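Local coordinates for protein membrane-bound lytic murein transglycosylase A (Burkholderia pseudomallei, PDB 6QK4) that probably cleaves the glycosidic bond between N-acetylmuramic acid and N-acetylglucosamine in peptidoglycan, leaving a 1,6-anhydro bond on the muramic acid residue, at residues Thr98-Leu110 against Asp330-Trp342. Numbering follows the deposited sequence.
Sequences TLDGLVTGYYEPL and DQAGRMKQNGRMW
Three N-H groups converge on OD1 of Asp100, a compact case of side chains locking the end of an antiparallel strand pair. Arg340 grips this oxygen side-on, with NE at 2.7 Å and NH2 at 2.8 Å from Asp100 OD1, both bonds lying near the guanidinium plane although that plane is turned 38° from the carboxylate. Asn338 ND2 reaches the same oxygen from above the carboxylate, over a straight 3.1 Å bond to Asp100 OD1, with the amide plane almost perpendicular to the carboxylate plane. CG of Asn338, anti to the backbone N (chi1 -172°), brings the amide across toward Asp100. Leu99 CB lies over one face of the guanidinium, toward its rim. The three donors would be expected to stabilise the negative charge of Asp100, whose OD2 is also bonded by Gly18 N.

Beyond this clamp the backbones pair in register: Gly101 faces Gly339 and Val103 faces Gln337, where Val103 N meets Gln337 O at 2.8 Å in a nearly straight bond. Gln337 folds back so that its OE1 accepts from Lys336 N. From Val103, CG1 touches the methyl end of Met335, CE, at 3.5 Å. Then regular pairing gives way to helix packing. Ala332 CB sits 3.6 Å from Gly105 C and also meets CD1 of Tyr107 obliquely, while a water takes the N-H of Gly105 and lies within hydrogen-bonding distance of Ala332 O and Met335 O, linking the two segments.

The pairing joins segments some 220 residues apart, consistent with a double-psi-barrel-like domain. Strand 101-114 runs between strand 336-346, antiparallel to it here, and parallel strand 317-324, whose Asp319 bonds Thr104 OG1; helix 326-334 leads into strand 336-346, and helix 161-170 touches Tyr107 through Gln170.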
loop_
_atom_site.group_PDB
_atom_site.type_symbol
_atom_site.label_atom_id
_atom_site.label_comp_id
_atom_site.label_asym_id
_atom_site.label_seq_id
_atom_site.Cartn_x
_atom_site.Cartn_y
_atom_site.Cartn_z
ATOM N N THR A 98 -18.846 -6.615 -17.359
ATOM C CA THR A 98 -18.072 -5.385 -17.638
ATOM C C THR A 98 -16.590 -5.658 -17.413
ATOM O O THR A 98 -16.216 -6.434 -16.536
ATOM C CB THR A 98 -18.513 -4.197 -16.779
ATOM O OG1 THR A 98 -18.373 -4.453 -15.361
ATOM C CG2 THR A 98 -19.935 -3.769 -17.084
ATOM N N LEU A 99 -15.736 -4.993 -18.200
ATOM C CA LEU A 99 -14.292 -5.172 -18.020
ATOM C C LEU A 99 -13.669 -4.092 -17.152
ATOM O O LEU A 99 -12.644 -4.367 -16.538
ATOM C CB LEU A 99 -13.554 -5.185 -19.376
ATOM C CG LEU A 99 -13.982 -6.362 -20.320
ATOM C CD1 LEU A 99 -13.301 -6.197 -21.667
ATOM C CD2 LEU A 99 -13.491 -7.670 -19.691
ATOM N N ASP A 100 -14.334 -2.935 -16.978
ATOM C CA ASP A 100 -13.795 -1.873 -16.120
ATOM C C ASP A 100 -13.883 -2.239 -14.643
ATOM O O ASP A 100 -14.928 -2.747 -14.163
ATOM C CB ASP A 100 -14.601 -0.552 -16.286
ATOM C CG ASP A 100 -14.341 0.152 -17.598
ATOM O OD1 ASP A 100 -13.283 -0.008 -18.200
ATOM O OD2 ASP A 100 -15.230 0.945 -17.970
ATOM N N GLY A 101 -12.799 -1.922 -13.897
ATOM C CA GLY A 101 -12.857 -2.034 -12.441
ATOM C C GLY A 101 -11.957 -1.032 -11.750
ATOM O O GLY A 101 -11.241 -0.279 -12.396
ATOM N N LEU A 102 -12.018 -0.980 -10.427
ATOM C CA LEU A 102 -11.425 0.122 -9.696
ATOM C C LEU A 102 -10.081 -0.292 -9.090
ATOM O O LEU A 102 -9.960 -1.373 -8.486
ATOM C CB LEU A 102 -12.378 0.613 -8.603
ATOM C CG LEU A 102 -11.832 1.681 -7.685
ATOM C CD1 LEU A 102 -11.710 2.968 -8.476
ATOM C CD2 LEU A 102 -12.735 1.859 -6.473
ATOM N N VAL A 103 -9.072 0.554 -9.273
ATOM C CA VAL A 103 -7.727 0.372 -8.685
ATOM C C VAL A 103 -7.492 1.465 -7.649
ATOM O O VAL A 103 -7.397 2.663 -7.991
ATOM C CB VAL A 103 -6.624 0.454 -9.743
ATOM C CG1 VAL A 103 -5.233 0.091 -9.107
ATOM C CG2 VAL A 103 -6.949 -0.555 -10.842
ATOM N N THR A 104 -7.345 1.065 -6.392
ATOM C CA THR A 104 -6.943 1.999 -5.356
ATOM C C THR A 104 -5.486 1.704 -4.966
ATOM O O THR A 104 -4.846 0.839 -5.557
ATOM C CB THR A 104 -7.907 1.922 -4.154
ATOM O OG1 THR A 104 -8.080 0.567 -3.737
ATOM C CG2 THR A 104 -9.291 2.478 -4.548
ATOM N N GLY A 105 -4.951 2.391 -3.948
ATOM C CA GLY A 105 -3.552 2.177 -3.587
ATOM C C GLY A 105 -3.312 2.122 -2.090
ATOM O O GLY A 105 -4.110 2.621 -1.301
ATOM N N TYR A 106 -2.240 1.411 -1.701
ATOM C CA TYR A 106 -1.841 1.396 -0.285
ATOM C C TYR A 106 -0.327 1.407 -0.196
ATOM O O TYR A 106 0.394 1.323 -1.211
ATOM C CB TYR A 106 -2.424 0.201 0.464
ATOM C CG TYR A 106 -1.959 -1.210 0.145
ATOM C CD1 TYR A 106 -2.159 -1.796 -1.124
ATOM C CD2 TYR A 106 -1.381 -2.007 1.159
ATOM C CE1 TYR A 106 -1.777 -3.133 -1.320
ATOM C CE2 TYR A 106 -1.052 -3.322 0.973
ATOM C CZ TYR A 106 -1.228 -3.862 -0.298
ATOM O OH TYR A 106 -0.892 -5.190 -0.455
ATOM N N TYR A 107 0.165 1.596 1.032
ATOM C CA TYR A 107 1.599 1.740 1.269
ATOM C C TYR A 107 1.889 1.284 2.682
ATOM O O TYR A 107 0.964 0.999 3.471
ATOM C CB TYR A 107 2.068 3.204 1.073
ATOM C CG TYR A 107 1.726 4.119 2.226
ATOM C CD1 TYR A 107 0.419 4.451 2.504
ATOM C CD2 TYR A 107 2.739 4.694 2.989
ATOM C CE1 TYR A 107 0.112 5.359 3.536
ATOM C CE2 TYR A 107 2.450 5.592 4.021
ATOM C CZ TYR A 107 1.141 5.903 4.281
ATOM O OH TYR A 107 0.863 6.808 5.271
ATOM N N GLU A 108 3.179 1.201 2.989
ATOM C CA GLU A 108 3.585 0.915 4.366
ATOM C C GLU A 108 4.297 2.123 4.946
ATOM O O GLU A 108 5.335 2.532 4.420
ATOM C CB GLU A 108 4.492 -0.292 4.369
ATOM C CG GLU A 108 5.080 -0.527 5.757
ATOM C CD GLU A 108 4.201 -1.400 6.615
ATOM O OE1 GLU A 108 2.954 -1.358 6.429
ATOM O OE2 GLU A 108 4.772 -2.126 7.478
ATOM N N PRO A 109 3.763 2.780 5.992
ATOM C CA PRO A 109 4.475 3.926 6.562
ATOM C C PRO A 109 5.850 3.507 7.063
ATOM O O PRO A 109 6.026 2.405 7.582
ATOM C CB PRO A 109 3.576 4.352 7.737
ATOM C CG PRO A 109 2.199 3.884 7.411
ATOM C CD PRO A 109 2.453 2.539 6.632
ATOM N N LEU A 110 6.830 4.393 6.866
ATOM C CA LEU A 110 8.182 4.097 7.336
ATOM C C LEU A 110 8.649 5.316 8.100
ATOM O O LEU A 110 8.806 6.404 7.523
ATOM C CB LEU A 110 9.122 3.754 6.181
ATOM C CG LEU A 110 10.569 3.573 6.677
ATOM C CD1 LEU A 110 11.133 2.260 6.258
ATOM C CD2 LEU A 110 11.372 4.708 6.116
ATOM N N ASP A 330 1.663 9.175 -0.546
ATOM C CA ASP A 330 0.926 10.234 -1.221
ATOM C C ASP A 330 0.363 9.705 -2.530
ATOM O O ASP A 330 -0.732 10.112 -2.944
ATOM C CB ASP A 330 1.824 11.454 -1.458
ATOM C CG ASP A 330 1.854 12.387 -0.216
ATOM O OD1 ASP A 330 0.881 12.339 0.599
ATOM O OD2 ASP A 330 2.838 13.143 -0.050
ATOM N N GLN A 331 1.102 8.810 -3.183
ATOM C CA GLN A 331 0.553 8.194 -4.396
ATOM C C GLN A 331 -0.617 7.323 -4.021
ATOM O O GLN A 331 -1.677 7.404 -4.638
ATOM C CB GLN A 331 1.586 7.356 -5.148
ATOM C CG GLN A 331 2.749 8.053 -5.744
ATOM C CD GLN A 331 2.352 9.049 -6.809
ATOM O OE1 GLN A 331 2.477 10.262 -6.622
ATOM N NE2 GLN A 331 1.866 8.553 -7.926
ATOM N N ALA A 332 -0.453 6.514 -2.961
ATOM C CA ALA A 332 -1.521 5.626 -2.528
ATOM C C ALA A 332 -2.778 6.422 -2.175
ATOM O O ALA A 332 -3.899 6.021 -2.518
ATOM C CB ALA A 332 -1.022 4.769 -1.330
ATOM N N GLY A 333 -2.610 7.556 -1.477
ATOM C CA GLY A 333 -3.753 8.343 -1.021
ATOM C C GLY A 333 -4.618 8.894 -2.133
ATOM O O GLY A 333 -5.825 9.070 -1.959
ATOM N N ARG A 334 -4.030 9.160 -3.276
ATOM C CA ARG A 334 -4.762 9.757 -4.367
ATOM C C ARG A 334 -5.239 8.718 -5.373
ATOM O O ARG A 334 -5.860 9.091 -6.358
ATOM C CB ARG A 334 -3.880 10.781 -5.078
ATOM C CG ARG A 334 -3.339 11.900 -4.169
ATOM C CD ARG A 334 -4.463 12.702 -3.508
ATOM N NE ARG A 334 -4.428 12.593 -2.038
ATOM C CZ ARG A 334 -5.503 12.559 -1.238
ATOM N NH1 ARG A 334 -6.730 12.621 -1.749
ATOM N NH2 ARG A 334 -5.352 12.451 0.085
ATOM N N MET A 335 -4.940 7.429 -5.178
ATOM C CA MET A 335 -5.192 6.471 -6.258
ATOM C C MET A 335 -6.646 5.999 -6.195
ATOM O O MET A 335 -7.077 5.363 -5.218
ATOM C CB MET A 335 -4.218 5.269 -6.213
ATOM C CG MET A 335 -3.912 4.702 -7.765
ATOM S SD MET A 335 -3.178 3.209 -7.445
ATOM C CE MET A 335 -3.100 2.875 -9.271
ATOM N N LYS A 336 -7.387 6.245 -7.283
ATOM C CA LYS A 336 -8.778 5.804 -7.369
ATOM C C LYS A 336 -9.113 5.832 -8.849
ATOM O O LYS A 336 -9.692 6.805 -9.365
ATOM C CB LYS A 336 -9.705 6.717 -6.548
ATOM C CG LYS A 336 -11.107 6.120 -6.368
ATOM C CD LYS A 336 -12.074 6.982 -5.493
ATOM C CE LYS A 336 -13.510 6.484 -5.801
ATOM N NZ LYS A 336 -14.443 6.722 -4.676
ATOM N N GLN A 337 -8.602 4.824 -9.566
ATOM C CA GLN A 337 -8.445 4.866 -11.017
ATOM C C GLN A 337 -9.209 3.729 -11.669
ATOM O O GLN A 337 -9.202 2.594 -11.171
ATOM C CB GLN A 337 -6.939 4.744 -11.456
ATOM C CG GLN A 337 -5.942 5.495 -10.577
ATOM C CD GLN A 337 -6.184 7.014 -10.590
ATOM O OE1 GLN A 337 -6.431 7.668 -9.530
ATOM N NE2 GLN A 337 -6.165 7.597 -11.802
ATOM N N ASN A 338 -9.783 4.029 -12.849
ATOM C CA ASN A 338 -10.326 2.922 -13.642
ATOM C C ASN A 338 -9.190 2.010 -14.085
ATOM O O ASN A 338 -8.058 2.465 -14.335
ATOM C CB ASN A 338 -11.017 3.425 -14.893
ATOM C CG ASN A 338 -11.756 2.327 -15.628
ATOM O OD1 ASN A 338 -12.492 1.521 -15.011
ATOM N ND2 ASN A 338 -11.539 2.273 -16.985
ATOM N N GLY A 339 -9.522 0.710 -14.186
ATOM C CA GLY A 339 -8.536 -0.302 -14.555
ATOM C C GLY A 339 -9.096 -1.491 -15.315
ATOM O O GLY A 339 -10.303 -1.753 -15.324
ATOM N N ARG A 340 -8.174 -2.203 -15.960
ATOM C CA ARG A 340 -8.436 -3.465 -16.683
ATOM C C ARG A 340 -7.426 -4.536 -16.247
ATOM O O ARG A 340 -6.246 -4.246 -15.954
ATOM C CB ARG A 340 -8.306 -3.273 -18.192
ATOM C CG ARG A 340 -9.372 -2.363 -18.770
ATOM C CD ARG A 340 -10.762 -3.003 -18.682
ATOM N NE ARG A 340 -11.799 -2.081 -19.212
ATOM C CZ ARG A 340 -12.143 -1.938 -20.512
ATOM N NH1 ARG A 340 -11.504 -2.619 -21.484
ATOM N NH2 ARG A 340 -13.100 -1.019 -20.819
ATOM N N MET A 341 -7.861 -5.788 -16.253
ATOM C CA MET A 341 -7.013 -6.895 -15.783
ATOM C C MET A 341 -7.006 -8.053 -16.762
ATOM O O MET A 341 -8.032 -8.358 -17.381
ATOM C CB MET A 341 -7.503 -7.474 -14.424
ATOM C CG MET A 341 -7.215 -6.530 -13.336
ATOM S SD MET A 341 -7.937 -7.384 -11.846
ATOM C CE MET A 341 -7.412 -6.196 -10.623
ATOM N N TRP A 342 -5.843 -8.705 -16.862
ATOM C CA TRP A 342 -5.701 -10.053 -17.402
ATOM C C TRP A 342 -5.057 -10.930 -16.343
ATOM O O TRP A 342 -4.011 -10.558 -15.783
ATOM C CB TRP A 342 -4.793 -10.061 -18.652
ATOM C CG TRP A 342 -5.388 -9.252 -19.801
ATOM C CD1 TRP A 342 -5.961 -9.771 -20.932
ATOM C CD2 TRP A 342 -5.525 -7.801 -19.906
ATOM N NE1 TRP A 342 -6.436 -8.718 -21.752
ATOM C CE2 TRP A 342 -6.217 -7.529 -21.109
ATOM C CE3 TRP A 342 -5.181 -6.724 -19.058
ATOM C CZ2 TRP A 342 -6.486 -6.209 -21.556
ATOM C CZ3 TRP A 342 -5.514 -5.386 -19.477
ATOM C CH2 TRP A 342 -6.148 -5.166 -20.731
HETATM O O HOH W 1 -10.677 -6.261 -17.022
HETATM O O HOH W 2 -6.344 4.653 -2.592
#